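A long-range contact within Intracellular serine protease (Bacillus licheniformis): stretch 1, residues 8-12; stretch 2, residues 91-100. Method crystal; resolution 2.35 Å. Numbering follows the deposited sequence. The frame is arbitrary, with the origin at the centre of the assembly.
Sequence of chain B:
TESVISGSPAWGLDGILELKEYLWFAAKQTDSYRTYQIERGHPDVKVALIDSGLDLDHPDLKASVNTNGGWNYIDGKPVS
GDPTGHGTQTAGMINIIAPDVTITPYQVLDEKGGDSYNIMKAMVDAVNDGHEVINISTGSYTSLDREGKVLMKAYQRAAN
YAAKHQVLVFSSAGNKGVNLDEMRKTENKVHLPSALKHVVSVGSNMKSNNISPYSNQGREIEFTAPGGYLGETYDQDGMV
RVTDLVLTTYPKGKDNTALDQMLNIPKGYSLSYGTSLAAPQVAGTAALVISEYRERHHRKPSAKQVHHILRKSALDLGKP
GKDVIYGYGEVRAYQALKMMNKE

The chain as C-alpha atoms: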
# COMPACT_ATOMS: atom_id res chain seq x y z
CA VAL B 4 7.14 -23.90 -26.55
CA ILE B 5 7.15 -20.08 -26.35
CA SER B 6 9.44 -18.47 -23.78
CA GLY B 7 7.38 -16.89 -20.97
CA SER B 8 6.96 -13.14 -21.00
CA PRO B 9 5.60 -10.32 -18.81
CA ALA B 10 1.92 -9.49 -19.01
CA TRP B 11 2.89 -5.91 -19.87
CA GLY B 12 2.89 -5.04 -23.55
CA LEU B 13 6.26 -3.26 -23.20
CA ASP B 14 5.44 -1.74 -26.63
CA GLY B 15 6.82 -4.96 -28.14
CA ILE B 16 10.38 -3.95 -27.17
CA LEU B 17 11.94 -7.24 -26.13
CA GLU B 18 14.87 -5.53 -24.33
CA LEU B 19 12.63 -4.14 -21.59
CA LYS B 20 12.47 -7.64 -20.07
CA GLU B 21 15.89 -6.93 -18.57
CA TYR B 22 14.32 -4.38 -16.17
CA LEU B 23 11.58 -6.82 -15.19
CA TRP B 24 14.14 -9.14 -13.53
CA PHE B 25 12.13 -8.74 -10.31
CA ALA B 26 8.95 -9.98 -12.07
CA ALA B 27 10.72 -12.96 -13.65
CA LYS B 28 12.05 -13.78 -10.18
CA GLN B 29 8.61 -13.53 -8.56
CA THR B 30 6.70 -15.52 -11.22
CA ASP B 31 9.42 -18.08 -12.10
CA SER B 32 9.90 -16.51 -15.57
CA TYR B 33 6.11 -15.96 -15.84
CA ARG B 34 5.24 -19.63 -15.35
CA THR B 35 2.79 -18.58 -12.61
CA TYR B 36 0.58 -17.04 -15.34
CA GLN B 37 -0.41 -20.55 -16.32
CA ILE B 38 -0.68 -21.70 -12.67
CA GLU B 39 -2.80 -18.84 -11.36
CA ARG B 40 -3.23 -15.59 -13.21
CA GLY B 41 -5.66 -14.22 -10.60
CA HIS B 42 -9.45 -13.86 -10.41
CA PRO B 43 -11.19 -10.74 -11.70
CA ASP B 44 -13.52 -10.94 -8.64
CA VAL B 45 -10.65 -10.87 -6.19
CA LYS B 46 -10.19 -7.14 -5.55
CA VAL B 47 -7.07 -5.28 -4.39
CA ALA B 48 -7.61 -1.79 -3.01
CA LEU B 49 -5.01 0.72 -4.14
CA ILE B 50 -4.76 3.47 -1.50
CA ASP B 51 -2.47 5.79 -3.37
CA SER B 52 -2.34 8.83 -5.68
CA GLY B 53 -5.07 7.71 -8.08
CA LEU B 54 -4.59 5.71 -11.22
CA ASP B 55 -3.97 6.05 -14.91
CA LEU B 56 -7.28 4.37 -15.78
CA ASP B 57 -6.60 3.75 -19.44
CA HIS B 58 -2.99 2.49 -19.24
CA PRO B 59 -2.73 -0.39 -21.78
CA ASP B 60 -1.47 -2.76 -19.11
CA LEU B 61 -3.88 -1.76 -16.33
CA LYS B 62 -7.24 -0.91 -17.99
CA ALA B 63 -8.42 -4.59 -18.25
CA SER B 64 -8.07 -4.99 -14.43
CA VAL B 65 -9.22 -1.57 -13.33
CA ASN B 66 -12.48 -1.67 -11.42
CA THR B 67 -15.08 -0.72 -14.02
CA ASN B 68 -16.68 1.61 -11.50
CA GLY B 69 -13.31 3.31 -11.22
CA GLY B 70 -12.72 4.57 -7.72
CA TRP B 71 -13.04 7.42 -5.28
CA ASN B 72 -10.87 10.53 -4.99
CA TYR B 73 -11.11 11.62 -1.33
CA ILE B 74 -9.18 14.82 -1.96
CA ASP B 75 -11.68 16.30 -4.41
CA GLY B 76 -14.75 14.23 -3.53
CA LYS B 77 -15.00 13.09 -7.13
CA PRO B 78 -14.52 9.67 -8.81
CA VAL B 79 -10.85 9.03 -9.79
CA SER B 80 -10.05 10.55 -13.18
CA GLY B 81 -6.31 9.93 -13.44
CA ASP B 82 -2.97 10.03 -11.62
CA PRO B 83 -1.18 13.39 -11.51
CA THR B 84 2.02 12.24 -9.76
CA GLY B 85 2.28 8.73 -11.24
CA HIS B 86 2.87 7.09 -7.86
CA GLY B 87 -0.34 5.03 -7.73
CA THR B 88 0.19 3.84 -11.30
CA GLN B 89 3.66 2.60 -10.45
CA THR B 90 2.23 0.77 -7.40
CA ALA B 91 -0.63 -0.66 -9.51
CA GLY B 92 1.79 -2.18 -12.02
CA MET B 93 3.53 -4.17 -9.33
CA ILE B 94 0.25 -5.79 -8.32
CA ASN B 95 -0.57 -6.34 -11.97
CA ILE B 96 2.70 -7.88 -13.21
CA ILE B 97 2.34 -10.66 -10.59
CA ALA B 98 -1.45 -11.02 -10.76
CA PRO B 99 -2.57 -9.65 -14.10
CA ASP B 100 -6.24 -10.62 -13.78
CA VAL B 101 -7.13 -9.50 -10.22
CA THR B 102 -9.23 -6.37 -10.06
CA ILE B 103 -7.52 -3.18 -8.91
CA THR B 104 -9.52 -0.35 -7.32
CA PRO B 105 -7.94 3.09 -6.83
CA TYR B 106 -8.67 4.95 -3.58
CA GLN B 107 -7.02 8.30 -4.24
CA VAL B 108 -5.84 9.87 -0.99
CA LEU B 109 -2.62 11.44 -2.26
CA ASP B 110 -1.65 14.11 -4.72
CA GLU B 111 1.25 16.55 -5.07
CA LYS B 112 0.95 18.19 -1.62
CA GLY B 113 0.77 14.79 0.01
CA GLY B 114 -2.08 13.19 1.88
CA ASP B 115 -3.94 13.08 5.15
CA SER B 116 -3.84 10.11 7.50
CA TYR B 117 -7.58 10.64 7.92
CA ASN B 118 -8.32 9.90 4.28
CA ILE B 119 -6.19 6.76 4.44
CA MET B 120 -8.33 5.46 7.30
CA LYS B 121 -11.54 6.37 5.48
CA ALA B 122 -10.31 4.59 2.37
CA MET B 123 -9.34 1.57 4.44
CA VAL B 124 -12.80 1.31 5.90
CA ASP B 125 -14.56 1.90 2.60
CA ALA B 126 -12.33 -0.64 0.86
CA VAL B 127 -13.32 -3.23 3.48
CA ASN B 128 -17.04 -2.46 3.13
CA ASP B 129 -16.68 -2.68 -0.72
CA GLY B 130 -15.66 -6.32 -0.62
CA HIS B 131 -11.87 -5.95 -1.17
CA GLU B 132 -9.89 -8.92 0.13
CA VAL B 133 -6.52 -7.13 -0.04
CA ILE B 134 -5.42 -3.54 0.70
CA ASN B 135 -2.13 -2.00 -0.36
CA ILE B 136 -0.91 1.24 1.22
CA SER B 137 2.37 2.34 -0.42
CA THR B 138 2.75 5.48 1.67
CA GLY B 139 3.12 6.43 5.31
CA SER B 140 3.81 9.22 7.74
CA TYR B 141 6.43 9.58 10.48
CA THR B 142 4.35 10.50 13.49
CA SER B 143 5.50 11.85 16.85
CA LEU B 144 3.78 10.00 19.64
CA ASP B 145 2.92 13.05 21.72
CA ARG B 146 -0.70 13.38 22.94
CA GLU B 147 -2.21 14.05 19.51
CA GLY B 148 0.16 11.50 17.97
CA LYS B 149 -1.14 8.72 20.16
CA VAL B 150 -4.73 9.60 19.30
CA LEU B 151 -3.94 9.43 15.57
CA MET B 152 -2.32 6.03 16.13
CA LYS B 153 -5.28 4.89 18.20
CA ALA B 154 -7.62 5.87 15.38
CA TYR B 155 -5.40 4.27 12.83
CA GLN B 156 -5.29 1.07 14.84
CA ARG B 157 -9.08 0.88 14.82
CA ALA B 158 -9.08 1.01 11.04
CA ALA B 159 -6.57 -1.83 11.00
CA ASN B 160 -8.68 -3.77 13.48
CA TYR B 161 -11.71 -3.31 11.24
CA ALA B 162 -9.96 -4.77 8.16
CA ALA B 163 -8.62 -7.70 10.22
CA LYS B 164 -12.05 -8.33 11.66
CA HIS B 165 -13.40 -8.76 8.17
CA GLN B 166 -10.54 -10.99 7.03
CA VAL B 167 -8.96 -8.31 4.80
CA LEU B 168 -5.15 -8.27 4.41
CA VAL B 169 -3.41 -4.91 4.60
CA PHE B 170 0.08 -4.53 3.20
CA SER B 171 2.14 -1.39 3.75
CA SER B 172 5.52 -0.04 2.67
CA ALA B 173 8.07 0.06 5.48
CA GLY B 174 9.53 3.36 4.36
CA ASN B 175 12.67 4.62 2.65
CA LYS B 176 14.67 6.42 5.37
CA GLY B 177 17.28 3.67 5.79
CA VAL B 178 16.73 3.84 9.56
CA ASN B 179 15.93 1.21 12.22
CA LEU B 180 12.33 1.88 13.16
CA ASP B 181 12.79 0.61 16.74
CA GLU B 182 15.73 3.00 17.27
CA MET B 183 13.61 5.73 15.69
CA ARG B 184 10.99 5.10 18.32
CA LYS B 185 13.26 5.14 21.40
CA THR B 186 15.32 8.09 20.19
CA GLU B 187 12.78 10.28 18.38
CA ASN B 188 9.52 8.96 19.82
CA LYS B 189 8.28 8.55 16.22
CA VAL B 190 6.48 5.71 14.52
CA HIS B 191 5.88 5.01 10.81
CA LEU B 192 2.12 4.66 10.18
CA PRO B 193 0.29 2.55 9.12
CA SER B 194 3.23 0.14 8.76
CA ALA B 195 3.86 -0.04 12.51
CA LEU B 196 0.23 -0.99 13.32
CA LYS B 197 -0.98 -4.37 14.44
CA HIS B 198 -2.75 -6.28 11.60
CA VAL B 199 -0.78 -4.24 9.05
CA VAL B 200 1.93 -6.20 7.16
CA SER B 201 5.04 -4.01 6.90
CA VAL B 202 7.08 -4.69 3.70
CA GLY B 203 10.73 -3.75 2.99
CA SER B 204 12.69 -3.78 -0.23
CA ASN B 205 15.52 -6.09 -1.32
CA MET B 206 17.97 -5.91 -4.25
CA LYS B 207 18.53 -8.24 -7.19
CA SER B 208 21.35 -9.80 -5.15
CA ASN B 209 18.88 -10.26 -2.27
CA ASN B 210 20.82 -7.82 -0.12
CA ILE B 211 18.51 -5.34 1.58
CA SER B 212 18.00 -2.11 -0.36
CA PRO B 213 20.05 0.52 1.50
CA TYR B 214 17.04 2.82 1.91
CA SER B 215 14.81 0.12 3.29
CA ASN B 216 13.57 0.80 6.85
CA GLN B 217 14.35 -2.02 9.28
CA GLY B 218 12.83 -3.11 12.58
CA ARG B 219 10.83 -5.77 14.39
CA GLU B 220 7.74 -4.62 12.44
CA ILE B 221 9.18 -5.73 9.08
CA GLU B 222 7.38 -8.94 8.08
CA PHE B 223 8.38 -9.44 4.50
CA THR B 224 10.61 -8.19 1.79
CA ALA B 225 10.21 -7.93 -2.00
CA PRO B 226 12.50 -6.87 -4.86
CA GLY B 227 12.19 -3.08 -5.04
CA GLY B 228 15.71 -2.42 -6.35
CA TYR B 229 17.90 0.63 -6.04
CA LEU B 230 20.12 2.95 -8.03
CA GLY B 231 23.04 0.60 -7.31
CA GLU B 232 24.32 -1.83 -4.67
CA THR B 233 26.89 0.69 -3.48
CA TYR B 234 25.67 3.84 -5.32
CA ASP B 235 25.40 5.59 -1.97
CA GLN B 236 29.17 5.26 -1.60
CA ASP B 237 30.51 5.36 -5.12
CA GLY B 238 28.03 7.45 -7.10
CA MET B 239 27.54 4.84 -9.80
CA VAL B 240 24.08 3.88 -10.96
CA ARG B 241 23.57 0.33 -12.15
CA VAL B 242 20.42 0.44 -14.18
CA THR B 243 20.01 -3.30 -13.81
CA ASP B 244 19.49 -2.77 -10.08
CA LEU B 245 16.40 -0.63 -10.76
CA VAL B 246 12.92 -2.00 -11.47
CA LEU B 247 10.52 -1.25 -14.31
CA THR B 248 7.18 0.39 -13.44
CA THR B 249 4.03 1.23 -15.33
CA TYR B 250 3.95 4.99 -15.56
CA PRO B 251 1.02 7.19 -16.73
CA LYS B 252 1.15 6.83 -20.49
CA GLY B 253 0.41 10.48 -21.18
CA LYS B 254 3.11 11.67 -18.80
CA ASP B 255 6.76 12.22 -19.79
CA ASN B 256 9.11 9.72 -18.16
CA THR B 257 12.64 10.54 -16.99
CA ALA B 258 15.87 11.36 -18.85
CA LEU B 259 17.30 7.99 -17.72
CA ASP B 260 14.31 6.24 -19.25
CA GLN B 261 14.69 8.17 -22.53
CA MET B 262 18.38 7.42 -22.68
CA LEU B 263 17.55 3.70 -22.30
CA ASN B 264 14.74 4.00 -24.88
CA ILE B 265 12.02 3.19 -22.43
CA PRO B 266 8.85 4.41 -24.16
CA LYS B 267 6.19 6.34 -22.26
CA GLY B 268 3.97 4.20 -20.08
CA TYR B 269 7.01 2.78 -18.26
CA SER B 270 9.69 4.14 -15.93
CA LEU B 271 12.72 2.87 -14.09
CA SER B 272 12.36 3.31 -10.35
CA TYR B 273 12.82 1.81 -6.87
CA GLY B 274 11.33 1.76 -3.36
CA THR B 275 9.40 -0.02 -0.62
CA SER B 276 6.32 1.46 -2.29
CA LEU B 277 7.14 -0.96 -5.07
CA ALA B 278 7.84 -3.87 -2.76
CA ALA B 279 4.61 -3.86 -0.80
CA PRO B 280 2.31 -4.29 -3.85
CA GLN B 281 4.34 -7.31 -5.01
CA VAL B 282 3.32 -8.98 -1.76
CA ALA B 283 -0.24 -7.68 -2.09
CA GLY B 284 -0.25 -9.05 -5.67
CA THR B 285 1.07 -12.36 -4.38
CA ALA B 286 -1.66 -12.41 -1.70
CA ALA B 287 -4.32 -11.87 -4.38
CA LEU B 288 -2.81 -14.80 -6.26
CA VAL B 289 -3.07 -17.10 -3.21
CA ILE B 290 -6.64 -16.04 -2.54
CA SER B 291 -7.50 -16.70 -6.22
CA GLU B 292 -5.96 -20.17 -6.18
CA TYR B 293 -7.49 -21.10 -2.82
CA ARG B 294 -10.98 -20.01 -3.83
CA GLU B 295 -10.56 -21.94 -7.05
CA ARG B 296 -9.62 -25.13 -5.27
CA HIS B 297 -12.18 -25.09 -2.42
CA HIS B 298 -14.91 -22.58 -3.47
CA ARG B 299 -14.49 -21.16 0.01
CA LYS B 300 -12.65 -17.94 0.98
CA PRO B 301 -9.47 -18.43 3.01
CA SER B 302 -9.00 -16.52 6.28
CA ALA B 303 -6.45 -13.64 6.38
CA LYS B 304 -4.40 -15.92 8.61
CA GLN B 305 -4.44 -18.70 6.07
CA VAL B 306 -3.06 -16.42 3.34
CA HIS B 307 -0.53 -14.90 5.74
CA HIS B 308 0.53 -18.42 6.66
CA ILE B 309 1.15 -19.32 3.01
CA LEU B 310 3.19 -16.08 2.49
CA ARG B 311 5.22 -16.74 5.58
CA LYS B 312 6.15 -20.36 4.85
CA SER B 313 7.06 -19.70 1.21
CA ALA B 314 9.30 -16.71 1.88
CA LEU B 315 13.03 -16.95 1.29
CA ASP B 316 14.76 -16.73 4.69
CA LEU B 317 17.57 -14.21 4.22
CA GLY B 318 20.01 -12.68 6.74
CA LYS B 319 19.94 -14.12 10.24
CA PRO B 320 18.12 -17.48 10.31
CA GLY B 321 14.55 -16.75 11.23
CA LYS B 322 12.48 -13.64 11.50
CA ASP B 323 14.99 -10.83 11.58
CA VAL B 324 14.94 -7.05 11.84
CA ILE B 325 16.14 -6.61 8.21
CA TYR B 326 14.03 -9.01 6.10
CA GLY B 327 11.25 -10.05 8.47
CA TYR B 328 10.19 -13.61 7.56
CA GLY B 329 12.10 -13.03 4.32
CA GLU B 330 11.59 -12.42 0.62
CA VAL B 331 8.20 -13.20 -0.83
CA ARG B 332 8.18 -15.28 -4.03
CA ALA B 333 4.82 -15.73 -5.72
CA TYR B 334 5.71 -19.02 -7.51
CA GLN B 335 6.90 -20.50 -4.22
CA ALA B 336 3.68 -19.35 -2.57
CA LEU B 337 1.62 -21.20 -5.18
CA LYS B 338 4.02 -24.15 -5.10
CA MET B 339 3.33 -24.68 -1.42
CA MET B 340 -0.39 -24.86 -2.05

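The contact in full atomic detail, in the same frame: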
# COMPACT_ATOMS: atom_id res chain seq x y z
N SER B 8 6.73 -14.57 -20.94
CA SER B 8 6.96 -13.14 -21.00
C SER B 8 5.99 -12.37 -20.11
O SER B 8 4.90 -12.85 -19.81
CB SER B 8 6.86 -12.66 -22.44
OG SER B 8 5.58 -12.96 -22.97
N PRO B 9 6.40 -11.16 -19.69
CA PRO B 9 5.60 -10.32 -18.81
C PRO B 9 4.26 -9.99 -19.41
O PRO B 9 4.15 -9.91 -20.62
CB PRO B 9 6.46 -9.06 -18.66
CG PRO B 9 7.46 -9.13 -19.69
CD PRO B 9 7.72 -10.57 -19.92
N ALA B 10 3.26 -9.82 -18.56
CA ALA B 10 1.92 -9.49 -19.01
C ALA B 10 1.91 -8.12 -19.70
O ALA B 10 1.11 -7.88 -20.62
CB ALA B 10 0.94 -9.52 -17.84
N TRP B 11 2.83 -7.24 -19.29
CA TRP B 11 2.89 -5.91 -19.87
C TRP B 11 3.22 -5.99 -21.34
O TRP B 11 4.01 -6.84 -21.76
CB TRP B 11 3.93 -5.04 -19.16
CG TRP B 11 3.71 -4.82 -17.70
CD1 TRP B 11 2.63 -5.18 -16.97
CD2 TRP B 11 4.60 -4.16 -16.79
NE1 TRP B 11 2.79 -4.82 -15.66
CE2 TRP B 11 4.00 -4.18 -15.53
CE3 TRP B 11 5.86 -3.56 -16.92
CZ2 TRP B 11 4.61 -3.63 -14.40
CZ3 TRP B 11 6.46 -3.00 -15.81
CH2 TRP B 11 5.83 -3.04 -14.56
N GLY B 12 2.65 -5.09 -22.12
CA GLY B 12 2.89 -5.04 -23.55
C GLY B 12 4.30 -4.59 -23.87
O GLY B 12 4.85 -5.01 -24.89
N ALA B 91 0.32 0.22 -8.81
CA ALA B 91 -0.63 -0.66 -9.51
C ALA B 91 0.06 -1.71 -10.41
O ALA B 91 -0.34 -2.87 -10.46
CB ALA B 91 -1.59 0.18 -10.34
N GLY B 92 1.08 -1.28 -11.15
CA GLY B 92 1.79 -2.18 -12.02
C GLY B 92 2.45 -3.31 -11.27
O GLY B 92 2.52 -4.43 -11.79
N MET B 93 2.87 -3.08 -10.03
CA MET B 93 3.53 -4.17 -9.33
C MET B 93 2.52 -5.22 -8.90
O MET B 93 2.84 -6.42 -8.90
CB MET B 93 4.31 -3.67 -8.13
CG MET B 93 5.41 -2.71 -8.48
SD MET B 93 6.34 -3.19 -9.93
CE MET B 93 7.99 -2.57 -9.48
N ILE B 94 1.30 -4.81 -8.56
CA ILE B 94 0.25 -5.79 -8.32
C ILE B 94 -0.03 -6.53 -9.61
O ILE B 94 -0.17 -7.76 -9.63
CB ILE B 94 -1.08 -5.15 -7.87
CG1 ILE B 94 -0.97 -4.46 -6.51
CG2 ILE B 94 -2.21 -6.18 -7.88
CD1 ILE B 94 -2.00 -3.38 -6.37
N ASN B 95 -0.16 -5.76 -10.70
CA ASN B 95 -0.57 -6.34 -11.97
C ASN B 95 0.42 -7.35 -12.58
O ASN B 95 0.00 -8.39 -13.08
CB ASN B 95 -0.84 -5.24 -12.99
CG ASN B 95 -1.33 -5.78 -14.30
OD1 ASN B 95 -2.42 -6.33 -14.38
ND2 ASN B 95 -0.50 -5.69 -15.32
N ILE B 96 1.71 -7.04 -12.54
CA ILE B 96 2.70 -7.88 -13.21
C ILE B 96 2.75 -9.28 -12.58
O ILE B 96 3.00 -10.26 -13.28
CB ILE B 96 4.11 -7.23 -13.21
CG1 ILE B 96 5.01 -7.92 -14.22
CG2 ILE B 96 4.74 -7.19 -11.83
CD1 ILE B 96 4.55 -7.79 -15.67
N ILE B 97 2.42 -9.38 -11.29
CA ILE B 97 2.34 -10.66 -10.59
C ILE B 97 0.97 -11.34 -10.72
O ILE B 97 0.88 -12.56 -10.95
CB ILE B 97 2.67 -10.46 -9.07
CG1 ILE B 97 4.18 -10.30 -8.90
CG2 ILE B 97 2.18 -11.63 -8.25
CD1 ILE B 97 4.58 -9.57 -7.70
N ALA B 98 -0.08 -10.53 -10.70
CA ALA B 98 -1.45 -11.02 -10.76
C ALA B 98 -2.24 -10.22 -11.78
O ALA B 98 -2.99 -9.31 -11.41
CB ALA B 98 -2.11 -10.92 -9.42
N PRO B 99 -2.04 -10.53 -13.06
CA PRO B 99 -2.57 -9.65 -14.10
C PRO B 99 -4.09 -9.62 -14.20
O PRO B 99 -4.62 -8.66 -14.74
CB PRO B 99 -1.93 -10.20 -15.40
CG PRO B 99 -1.32 -11.51 -15.05
CD PRO B 99 -1.06 -11.50 -13.57
N ASP B 100 -4.79 -10.59 -13.63
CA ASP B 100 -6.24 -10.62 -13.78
C ASP B 100 -7.03 -10.20 -12.53
O ASP B 100 -8.25 -10.09 -12.62
CB ASP B 100 -6.68 -12.02 -14.22
CG ASP B 100 -6.32 -12.32 -15.66
OD1 ASP B 100 -6.27 -11.34 -16.43
OD2 ASP B 100 -6.04 -13.50 -16.00

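The contact joins a short N-terminal segment without regular secondary structure, residues 8-12, to a helix that begins before residue 91 and to the loop that follows it. At least 81 positions of sequence separate any two residues that touch, so tertiary folding alone brings them together. The backbones come closest at Ala10 and Ile96, whose CA atoms lie 6.1 Å apart. No strand pairing is involved, and no clear hydrogen bond crosses between the stretches; most of the 295 Å² buried, both sides summed, comes from Trp11, Ile96, Ala10, Pro99 and Pro9. Trp11 and Ile96 give the largest shares, 90 and 76 Å².

The aromatic contact is the best defined geometrically. Ile96 CD1 sits 3.4 Å from the centroid of the five-membered ring of Trp11, only 9° off the ring normal, which places the methyl almost directly over the face and identifies a CH-pi interaction. The pairing is favourable because the slightly positive hydrogens of a methyl group meet the electron-rich pi cloud of an indole. Side-chain conformation makes it possible. The CA-to-CB bond of Trp11 points sideways to the helix, but with chi1 at -60° (m) and chi2 at -7° the indole comes nearer to it. Ile96, also sideways at CB, uses chi1 t and chi2 p to place CD1 over the ring.

The same methyl takes part in further van der Waals contact. Ile96 CD1 is 3.8 Å from Pro9 CB and 3.8 Å from the backbone nitrogen Ala10 N, so one terminal methyl touches three consecutive residues of the N-terminal segment. A second apolar pair lies beyond the helix: Ala10 CB and Pro99 CB are 3.8 Å apart, and in both residues the CA-to-CB bond points toward the opposing stretch. The two carbon-carbon distances are typical of close packing, and burying such apolar surface away from water favours the contact; the approach to Ala10 N is simple van der Waals contact.

Polar atoms gather at the edge of the indole, near its plane. Trp11 CZ2 approaches Gly92 O at 3.4 Å, a carbon-to-oxygen contact at the ring rim. That carbonyl also accepts a helical hydrogen bond from Ile96 N, with Ile96 N to Gly92 O at 2.8 Å, so the helix already engages it. Gly92 has no side chain, and this matters for the fit: a CB built at its ideal position would lie 3.2 Å from Trp11 CZ2, a tight approach. The side chain of Asn95 also reaches the edge, its CA-to-CB bond directed toward the N-terminal segment. Trp11 NE1 and Asn95 ND2 are modelled 3.4 Å apart, but the amide orientation is doubtful, so whether they are hydrogen-bonded remains open.

Local backbone bonds hold the helical surface in shape. Asn95 N donates to Ala91 O at 2.9 Å, continuing the i to i-4 pattern that includes the Ile96 to Gly92 bond. This spacing presents Gly92, Asn95 and Ile96 together to the indole, with Ile96 at its face and the other two at its edge.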